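Local coordinates for glucose-6-phosphate isomerase (Plasmodium falciparum, PDB 3QKI), which probably catalyses the reversible isomerisation of glucose 6-phosphate to fructose 6-phosphate, an early step of glycolysis, at residues G176-Y190 against Q383-L395. Sequence-based numbering, arbitrary orientation.
Sequences GSYLGTEFVYEAMKY and QNLLKFSAHIQQL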
ATOM      1  N   GLY A 176      -4.267  10.750 -10.596  1.00 14.97           N
ATOM      2  CA  GLY A 176      -5.656  11.146 -10.345  1.00 15.70           C
ATOM      3  C   GLY A 176      -6.666  10.647 -11.361  1.00 19.42           C
ATOM      4  O   GLY A 176      -7.857  10.571 -11.059  1.00 17.61           O
ATOM      5  N   SER A 177      -6.186  10.287 -12.568  1.00 14.86           N
ATOM      6  CA  SER A 177      -7.036   9.756 -13.625  1.00 14.93           C
ATOM      7  C   SER A 177      -7.554   8.338 -13.378  1.00 19.58           C
ATOM      8  O   SER A 177      -8.443   7.898 -14.103  1.00 19.54           O
ATOM      9  CB  SER A 177      -6.364   9.897 -14.983  1.00 16.89           C
ATOM     10  OG  SER A 177      -6.305  11.277 -15.289  1.00 18.61           O
ATOM     11  N   TYR A 178      -7.045   7.631 -12.349  1.00 17.43           N
ATOM     12  CA  TYR A 178      -7.574   6.309 -11.976  1.00 16.24           C
ATOM     13  C   TYR A 178      -7.658   6.014 -10.466  1.00 17.46           C
ATOM     14  O   TYR A 178      -8.431   5.139 -10.110  1.00 18.77           O
ATOM     15  CB  TYR A 178      -6.823   5.162 -12.672  1.00 16.33           C
ATOM     16  CG  TYR A 178      -5.570   4.767 -11.938  1.00 17.95           C
ATOM     17  CD1 TYR A 178      -5.534   3.626 -11.140  1.00 19.55           C
ATOM     18  CD2 TYR A 178      -4.437   5.574 -11.974  1.00 19.02           C
ATOM     19  CE1 TYR A 178      -4.389   3.291 -10.408  1.00 19.28           C
ATOM     20  CE2 TYR A 178      -3.309   5.273 -11.212  1.00 19.44           C
ATOM     21  CZ  TYR A 178      -3.284   4.124 -10.444  1.00 22.03           C
ATOM     22  OH  TYR A 178      -2.136   3.803  -9.767  1.00 23.75           O
ATOM     23  N   LEU A 179      -6.810   6.627  -9.606  1.00 12.53           N
ATOM     24  CA  LEU A 179      -6.802   6.299  -8.167  1.00 12.81           C
ATOM     25  C   LEU A 179      -8.160   6.376  -7.480  1.00 14.40           C
ATOM     26  O   LEU A 179      -8.559   5.432  -6.810  1.00 12.22           O
ATOM     27  CB  LEU A 179      -5.695   7.030  -7.374  1.00 13.19           C
ATOM     28  CG  LEU A 179      -4.249   6.558  -7.646  1.00 18.18           C
ATOM     29  CD1 LEU A 179      -3.234   7.570  -7.138  1.00 20.62           C
ATOM     30  CD2 LEU A 179      -3.967   5.189  -7.037  1.00 18.27           C
ATOM     31  N   GLY A 180      -8.867   7.476  -7.683  1.00 11.37           N
ATOM     32  CA  GLY A 180     -10.202   7.638  -7.117  1.00 11.13           C
ATOM     33  C   GLY A 180     -11.173   6.639  -7.712  1.00 15.23           C
ATOM     34  O   GLY A 180     -11.934   5.993  -6.983  1.00 12.79           O
ATOM     35  N   THR A 181     -11.114   6.466  -9.044  1.00 12.41           N
ATOM     36  CA  THR A 181     -11.978   5.516  -9.743  1.00 11.32           C
ATOM     37  C   THR A 181     -11.779   4.091  -9.196  1.00 11.41           C
ATOM     38  O   THR A 181     -12.771   3.433  -8.890  1.00 10.79           O
ATOM     39  CB  THR A 181     -11.730   5.577 -11.252  1.00 17.12           C
ATOM     40  OG1 THR A 181     -11.759   6.943 -11.655  1.00 18.82           O
ATOM     41  CG2 THR A 181     -12.751   4.744 -12.059  1.00  7.81           C
ATOM     42  N   GLU A 182     -10.512   3.628  -9.080  1.00  8.00           N
ATOM     43  CA  GLU A 182     -10.243   2.285  -8.598  1.00  7.89           C
ATOM     44  C   GLU A 182     -10.708   2.097  -7.149  1.00 14.29           C
ATOM     45  O   GLU A 182     -11.261   1.035  -6.813  1.00 14.13           O
ATOM     46  CB  GLU A 182      -8.772   1.864  -8.804  1.00  9.14           C
ATOM     47  CG  GLU A 182      -8.567   0.419  -8.360  1.00 14.51           C
ATOM     48  CD  GLU A 182      -7.309  -0.242  -8.865  1.00 22.93           C
ATOM     49  OE1 GLU A 182      -6.266   0.442  -8.945  1.00 26.95           O
ATOM     50  OE2 GLU A 182      -7.362  -1.455  -9.162  1.00 21.12           O
ATOM     51  N   PHE A 183     -10.556   3.140  -6.317  1.00 11.95           N
ATOM     52  CA  PHE A 183     -11.048   3.087  -4.937  1.00 10.90           C
ATOM     53  C   PHE A 183     -12.563   2.782  -4.992  1.00 14.44           C
ATOM     54  O   PHE A 183     -13.004   1.816  -4.386  1.00 14.22           O
ATOM     55  CB  PHE A 183     -10.730   4.407  -4.169  1.00 10.97           C
ATOM     56  CG  PHE A 183     -11.817   4.923  -3.231  1.00 12.32           C
ATOM     57  CD1 PHE A 183     -12.410   4.086  -2.291  1.00 14.20           C
ATOM     58  CD2 PHE A 183     -12.259   6.238  -3.310  1.00 15.28           C
ATOM     59  CE1 PHE A 183     -13.464   4.542  -1.486  1.00 15.91           C
ATOM     60  CE2 PHE A 183     -13.271   6.707  -2.461  1.00 17.43           C
ATOM     61  CZ  PHE A 183     -13.866   5.854  -1.559  1.00 15.20           C
ATOM     62  N   VAL A 184     -13.337   3.593  -5.725  1.00 12.29           N
ATOM     63  CA  VAL A 184     -14.805   3.456  -5.807  1.00 11.57           C
ATOM     64  C   VAL A 184     -15.220   2.149  -6.471  1.00 14.86           C
ATOM     65  O   VAL A 184     -16.155   1.504  -6.009  1.00 14.20           O
ATOM     66  CB  VAL A 184     -15.507   4.692  -6.442  1.00 14.95           C
ATOM     67  CG1 VAL A 184     -17.037   4.522  -6.449  1.00 14.53           C
ATOM     68  CG2 VAL A 184     -15.127   5.977  -5.709  1.00 14.57           C
ATOM     69  N   TYR A 185     -14.515   1.742  -7.528  1.00 13.29           N
ATOM     70  CA  TYR A 185     -14.792   0.516  -8.234  1.00 13.21           C
ATOM     71  C   TYR A 185     -14.696  -0.714  -7.287  1.00 15.26           C
ATOM     72  O   TYR A 185     -15.652  -1.477  -7.143  1.00 12.83           O
ATOM     73  CB  TYR A 185     -13.868   0.368  -9.459  1.00 13.51           C
ATOM     74  CG  TYR A 185     -14.103  -0.945 -10.159  1.00 14.49           C
ATOM     75  CD1 TYR A 185     -15.300  -1.192 -10.839  1.00 14.71           C
ATOM     76  CD2 TYR A 185     -13.176  -1.983 -10.061  1.00 14.50           C
ATOM     77  CE1 TYR A 185     -15.562  -2.429 -11.406  1.00 13.79           C
ATOM     78  CE2 TYR A 185     -13.434  -3.228 -10.619  1.00 15.26           C
ATOM     79  CZ  TYR A 185     -14.622  -3.439 -11.304  1.00 17.30           C
ATOM     80  OH  TYR A 185     -14.843  -4.628 -11.925  1.00 18.25           O
ATOM     81  N   GLU A 186     -13.558  -0.880  -6.644  1.00 12.71           N
ATOM     82  CA  GLU A 186     -13.352  -1.976  -5.703  1.00 12.12           C
ATOM     83  C   GLU A 186     -14.293  -1.902  -4.486  1.00 16.69           C
ATOM     84  O   GLU A 186     -14.754  -2.938  -4.015  1.00 16.21           O
ATOM     85  CB  GLU A 186     -11.881  -2.037  -5.273  1.00 12.90           C
ATOM     86  CG  GLU A 186     -10.966  -2.548  -6.378  1.00 16.56           C
ATOM     87  CD  GLU A 186     -11.214  -3.977  -6.814  1.00 24.71           C
ATOM     88  OE1 GLU A 186     -11.643  -4.806  -5.977  1.00 26.87           O
ATOM     89  OE2 GLU A 186     -11.007  -4.263  -8.013  1.00 30.93           O
ATOM     90  N   ALA A 187     -14.588  -0.686  -4.002  1.00 11.87           N
ATOM     91  CA  ALA A 187     -15.466  -0.500  -2.852  1.00 12.00           C
ATOM     92  C   ALA A 187     -16.900  -0.940  -3.135  1.00 16.64           C
ATOM     93  O   ALA A 187     -17.544  -1.550  -2.286  1.00 13.36           O
ATOM     94  CB  ALA A 187     -15.463   0.960  -2.426  1.00 12.25           C
ATOM     95  N   MET A 188     -17.394  -0.594  -4.322  1.00 13.84           N
ATOM     96  CA  MET A 188     -18.789  -0.765  -4.709  1.00 13.33           C
ATOM     97  C   MET A 188     -19.162  -2.013  -5.506  1.00 16.92           C
ATOM     98  O   MET A 188     -20.342  -2.358  -5.537  1.00 17.86           O
ATOM     99  CB  MET A 188     -19.277   0.506  -5.436  1.00 14.48           C
ATOM    100  CG  MET A 188     -19.211   1.781  -4.582  1.00 18.09           C
ATOM    101  SD  MET A 188     -19.727   1.575  -2.833  1.00 20.99           S
ATOM    102  CE  MET A 188     -21.394   0.940  -3.071  1.00 17.06           C
ATOM    103  N   LYS A 189     -18.216  -2.628  -6.209  1.00 12.71           N
ATOM    104  CA  LYS A 189     -18.545  -3.760  -7.068  1.00 12.91           C
ATOM    105  C   LYS A 189     -19.346  -4.884  -6.426  1.00 17.91           C
ATOM    106  O   LYS A 189     -20.325  -5.331  -7.022  1.00 16.62           O
ATOM    107  CB  LYS A 189     -17.359  -4.245  -7.913  1.00 14.47           C
ATOM    108  CG  LYS A 189     -16.286  -5.024  -7.137  1.00 11.57           C
ATOM    109  CD  LYS A 189     -15.112  -5.360  -8.079  1.00 16.23           C
ATOM    110  CE  LYS A 189     -14.239  -6.441  -7.493  1.00 19.19           C
ATOM    111  NZ  LYS A 189     -12.907  -6.486  -8.165  1.00 32.35           N
ATOM    112  N   TYR A 190     -18.969  -5.304  -5.201  1.00 14.60           N
ATOM    113  CA  TYR A 190     -19.679  -6.377  -4.503  1.00 13.31           C
ATOM    114  C   TYR A 190     -21.013  -5.927  -3.996  1.00 16.00           C
ATOM    115  O   TYR A 190     -21.928  -6.736  -3.948  1.00 13.26           O
ATOM    116  CB  TYR A 190     -18.820  -7.057  -3.424  1.00 13.37           C
ATOM    117  CG  TYR A 190     -17.817  -7.990  -4.061  1.00 15.34           C
ATOM    118  CD1 TYR A 190     -18.225  -9.195  -4.637  1.00 17.23           C
ATOM    119  CD2 TYR A 190     -16.482  -7.622  -4.201  1.00 15.88           C
ATOM    120  CE1 TYR A 190     -17.313 -10.055  -5.243  1.00 14.72           C
ATOM    121  CE2 TYR A 190     -15.559  -8.469  -4.829  1.00 16.88           C
ATOM    122  CZ  TYR A 190     -15.980  -9.692  -5.335  1.00 20.87           C
ATOM    123  OH  TYR A 190     -15.082 -10.515  -5.994  1.00 18.27           O
ATOM    124  N   GLN A 383     -12.449  -5.221   3.653  1.00 13.95           N
ATOM    125  CA  GLN A 383     -11.622  -5.612   2.518  1.00 13.90           C
ATOM    126  C   GLN A 383     -11.992  -4.911   1.184  1.00 16.75           C
ATOM    127  O   GLN A 383     -11.093  -4.664   0.381  1.00 15.12           O
ATOM    128  CB  GLN A 383     -11.552  -7.139   2.382  1.00 14.62           C
ATOM    129  CG  GLN A 383     -10.520  -7.647   1.364  1.00 15.07           C
ATOM    130  CD  GLN A 383      -9.083  -7.330   1.719  1.00 25.18           C
ATOM    131  OE1 GLN A 383      -8.741  -6.971   2.841  1.00 15.79           O
ATOM    132  NE2 GLN A 383      -8.210  -7.413   0.748  1.00 19.40           N
ATOM    133  N   ASN A 384     -13.288  -4.554   0.963  1.00 13.47           N
ATOM    134  CA  ASN A 384     -13.670  -3.868  -0.273  1.00 12.80           C
ATOM    135  C   ASN A 384     -13.086  -2.469  -0.382  1.00 14.23           C
ATOM    136  O   ASN A 384     -12.981  -1.948  -1.474  1.00 13.47           O
ATOM    137  CB  ASN A 384     -15.173  -3.982  -0.584  1.00 13.01           C
ATOM    138  CG  ASN A 384     -15.588  -5.424  -0.786  1.00 22.42           C
ATOM    139  OD1 ASN A 384     -14.781  -6.274  -1.139  1.00 18.05           O
ATOM    140  ND2 ASN A 384     -16.834  -5.750  -0.518  1.00 13.43           N
ATOM    141  N   LEU A 385     -12.609  -1.907   0.751  1.00 11.18           N
ATOM    142  CA  LEU A 385     -11.910  -0.624   0.784  1.00 10.28           C
ATOM    143  C   LEU A 385     -10.372  -0.800   0.569  1.00 14.20           C
ATOM    144  O   LEU A 385      -9.624   0.115   0.874  1.00 15.71           O
ATOM    145  CB  LEU A 385     -12.250   0.160   2.070  1.00  7.88           C
ATOM    146  CG  LEU A 385     -13.667   0.822   2.073  1.00 10.63           C
ATOM    147  CD1 LEU A 385     -13.939   1.489   3.408  1.00 11.07           C
ATOM    148  CD2 LEU A 385     -13.806   1.866   0.988  1.00 11.70           C
ATOM    149  N   LEU A 386      -9.920  -1.953   0.009  1.00 10.18           N
ATOM    150  CA  LEU A 386      -8.492  -2.212  -0.230  0.50 11.73           C
ATOM    151  C   LEU A 386      -7.777  -1.169  -1.093  1.00 13.87           C
ATOM    152  O   LEU A 386      -6.561  -1.063  -1.011  1.00 15.52           O
ATOM    153  CB  LEU A 386      -8.151  -3.675  -0.647  0.50 12.35           C
ATOM    154  CG  LEU A 386      -8.691  -4.214  -1.986  0.50 18.64           C
ATOM    155  CD1 LEU A 386      -7.681  -4.080  -3.052  0.50 20.06           C
ATOM    156  CD2 LEU A 386      -8.941  -5.703  -1.903  0.50 20.04           C
ATOM    157  N   LYS A 387      -8.516  -0.393  -1.889  1.00  9.73           N
ATOM    158  CA  LYS A 387      -7.899   0.632  -2.740  1.00 10.12           C
ATOM    159  C   LYS A 387      -8.152   2.065  -2.250  1.00 14.25           C
ATOM    160  O   LYS A 387      -7.740   3.010  -2.913  1.00 12.69           O
ATOM    161  CB  LYS A 387      -8.315   0.461  -4.223  1.00 11.30           C
ATOM    162  CG  LYS A 387      -7.853  -0.842  -4.847  1.00 19.75           C
ATOM    163  CD  LYS A 387      -6.371  -0.886  -5.046  1.00 22.77           C
ATOM    164  CE  LYS A 387      -5.915  -2.194  -5.629  1.00 32.06           C
ATOM    165  NZ  LYS A 387      -4.431  -2.231  -5.728  1.00 37.06           N
ATOM    166  N   PHE A 388      -8.767   2.218  -1.069  1.00 12.24           N
ATOM    167  CA  PHE A 388      -9.064   3.548  -0.497  1.00 10.62           C
ATOM    168  C   PHE A 388      -7.772   4.292  -0.115  1.00 14.35           C
ATOM    169  O   PHE A 388      -7.579   5.418  -0.555  1.00 14.47           O
ATOM    170  CB  PHE A 388     -10.027   3.416   0.705  1.00 11.17           C
ATOM    171  CG  PHE A 388     -10.395   4.717   1.378  1.00 12.87           C
ATOM    172  CD1 PHE A 388     -11.049   5.732   0.669  1.00 15.43           C
ATOM    173  CD2 PHE A 388     -10.115   4.925   2.728  1.00 15.17           C
ATOM    174  CE1 PHE A 388     -11.442   6.924   1.314  1.00 16.04           C
ATOM    175  CE2 PHE A 388     -10.487   6.127   3.362  1.00 17.60           C
ATOM    176  CZ  PHE A 388     -11.155   7.111   2.651  1.00 15.40           C
ATOM    177  N   SER A 389      -6.890   3.652   0.672  1.00 11.26           N
ATOM    178  CA  SER A 389      -5.592   4.175   1.157  1.00 12.17           C
ATOM    179  C   SER A 389      -4.720   4.725   0.010  1.00 16.87           C
ATOM    180  O   SER A 389      -4.136   5.802   0.167  1.00 18.01           O
ATOM    181  CB  SER A 389      -4.837   3.057   1.881  1.00 16.28           C
ATOM    182  OG  SER A 389      -3.569   3.452   2.363  1.00 32.14           O
ATOM    183  N   ALA A 390      -4.626   4.000  -1.128  1.00 13.37           N
ATOM    184  CA  ALA A 390      -3.833   4.423  -2.289  1.00 13.31           C
ATOM    185  C   ALA A 390      -4.372   5.743  -2.843  1.00 16.19           C
ATOM    186  O   ALA A 390      -3.584   6.601  -3.232  1.00 16.74           O
ATOM    187  CB  ALA A 390      -3.835   3.341  -3.365  1.00 14.40           C
ATOM    188  N   HIS A 391      -5.705   5.913  -2.869  1.00 12.36           N
ATOM    189  CA  HIS A 391      -6.319   7.175  -3.305  1.00 12.48           C
ATOM    190  C   HIS A 391      -6.034   8.295  -2.264  1.00 15.35           C
ATOM    191  O   HIS A 391      -5.565   9.367  -2.656  1.00 13.28           O
ATOM    192  CB  HIS A 391      -7.848   7.040  -3.527  1.00 12.96           C
ATOM    193  CG  HIS A 391      -8.500   8.368  -3.813  1.00 16.00           C
ATOM    194  ND1 HIS A 391      -8.017   9.211  -4.811  1.00 17.81           N
ATOM    195  CD2 HIS A 391      -9.526   8.982  -3.184  1.00 18.04           C
ATOM    196  CE1 HIS A 391      -8.802  10.275  -4.794  1.00 17.82           C
ATOM    197  NE2 HIS A 391      -9.716  10.191  -3.828  1.00 18.04           N
ATOM    198  N   ILE A 392      -6.287   8.032  -0.966  1.00 13.51           N
ATOM    199  CA  ILE A 392      -6.016   8.990   0.119  1.00 13.08           C
ATOM    200  C   ILE A 392      -4.548   9.442   0.130  1.00 15.85           C
ATOM    201  O   ILE A 392      -4.296  10.617   0.354  1.00 16.49           O
ATOM    202  CB  ILE A 392      -6.548   8.512   1.512  1.00 15.39           C
ATOM    203  CG1 ILE A 392      -8.070   8.276   1.456  1.00 14.65           C
ATOM    204  CG2 ILE A 392      -6.181   9.491   2.653  1.00 16.26           C
ATOM    205  CD1 ILE A 392      -8.922   9.461   0.830  1.00 13.35           C
ATOM    206  N   GLN A 393      -3.609   8.549  -0.195  1.00 11.62           N
ATOM    207  CA  GLN A 393      -2.175   8.870  -0.318  1.00 10.67           C
ATOM    208  C   GLN A 393      -1.927   9.982  -1.302  1.00 14.39           C
ATOM    209  O   GLN A 393      -1.258  10.941  -0.930  1.00 14.99           O
ATOM    210  CB  GLN A 393      -1.384   7.646  -0.770  1.00 12.00           C
ATOM    211  CG  GLN A 393      -0.728   6.938   0.331  1.00 16.13           C
ATOM    212  CD  GLN A 393       0.154   5.832  -0.201  1.00 25.21           C
ATOM    213  OE1 GLN A 393       0.084   5.430  -1.372  1.00 14.65           O
ATOM    214  NE2 GLN A 393       1.015   5.325   0.663  1.00 14.50           N
ATOM    215  N   GLN A 394      -2.470   9.891  -2.563  1.00 10.72           N
ATOM    216  CA  GLN A 394      -2.299  10.986  -3.523  1.00 10.27           C
ATOM    217  C   GLN A 394      -3.064  12.243  -3.079  1.00 14.98           C
ATOM    218  O   GLN A 394      -2.481  13.333  -3.056  1.00 16.16           O
ATOM    219  CB  GLN A 394      -2.703  10.607  -4.956  1.00 11.18           C
ATOM    220  CG  GLN A 394      -2.618  11.851  -5.878  1.00 16.06           C
ATOM    221  CD  GLN A 394      -3.061  11.659  -7.282  1.00 29.47           C
ATOM    222  OE1 GLN A 394      -3.971  10.910  -7.556  1.00 27.64           O
ATOM    223  NE2 GLN A 394      -2.423  12.360  -8.208  1.00 25.09           N
ATOM    224  N   LEU A 395      -4.357  12.094  -2.731  1.00  9.64           N
ATOM    225  CA  LEU A 395      -5.220  13.196  -2.319  1.00  9.39           C
ATOM    226  C   LEU A 395      -4.560  14.032  -1.222  1.00 15.07           C
ATOM    227  O   LEU A 395      -4.493  15.244  -1.348  1.00 13.76           O
ATOM    228  CB  LEU A 395      -6.605  12.679  -1.879  1.00  9.67           C
ATOM    229  CG  LEU A 395      -7.597  13.739  -1.330  1.00 15.84           C
ATOM    230  CD1 LEU A 395      -7.976  14.759  -2.393  1.00 17.03           C
ATOM    231  CD2 LEU A 395      -8.848  13.080  -0.799  1.00 16.48           C
TER
HETATM  232  O   HOH W   1      -2.861  13.136 -11.256  1.00 26.60           O
HETATM  233  O   HOH W   2      -6.979   3.644  -5.419  1.00 13.49           O
HETATM  234  O   HOH W   3     -11.461   0.234  -2.389  1.00 10.00           O
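Leu179, Gly180 and Phe183 pack on Phe388 and His391 where helices from the two α/β (SIS) domains of the phosphoglucose isomerase fold meet. Helix 179-190 follows strand 168-172, helix 388-395 follows strand 375-380, and the two run nearly antiparallel, at 155° with axes 8.3 Å apart.

In the aromatic cluster, Phe183 presents one ring face to Phe388, whose CD1 reaches 3.4 Å from Phe183 CE1, while Val184 CG2 lies over the rim of the opposite face; Leu385 CD2 meets the same ring at its edge and also touches Ala187 CB. The Phe183 and His391 rings lie 10° from parallel but barely overlap, and neither pair is a stack. His391 holds its CG anti to its own backbone N (chi1 173°), which turns one face of the imidazole to Gly180 CA, 3.7 Å from the ring centroid, a CH-pi contact made with no side chain in between.

The aliphatic parts of Glu182 and Lys387 lie against each other, CG to CG 3.8 Å, but Glu182 OE1 and Lys387 NZ stay 4.6 Å apart, too far for a salt bridge. Glu186 instead pairs with Lys189 and with Arg233 of the second subunit, whose guanidinium also hydrogen-bonds Asn384 OD1 through NE, tying this end to the dimer interface.

No direct hydrogen bond crosses the interface; waters bridge it. One water donates to Leu179 O and, at 2.7 Å, to Lys387 O. Another donates to Phe183 O and Asn384 O and accepts from Lys387 N. The sugar-phosphate site, where Gly176, Ser177 and Gln394 bind fructose 6-phosphate, lies at the end away from Asn384. There Gln394 NE2, also bonded to Glu398, shares a third water with Gly176, whose N donates to it at 2.8 Å.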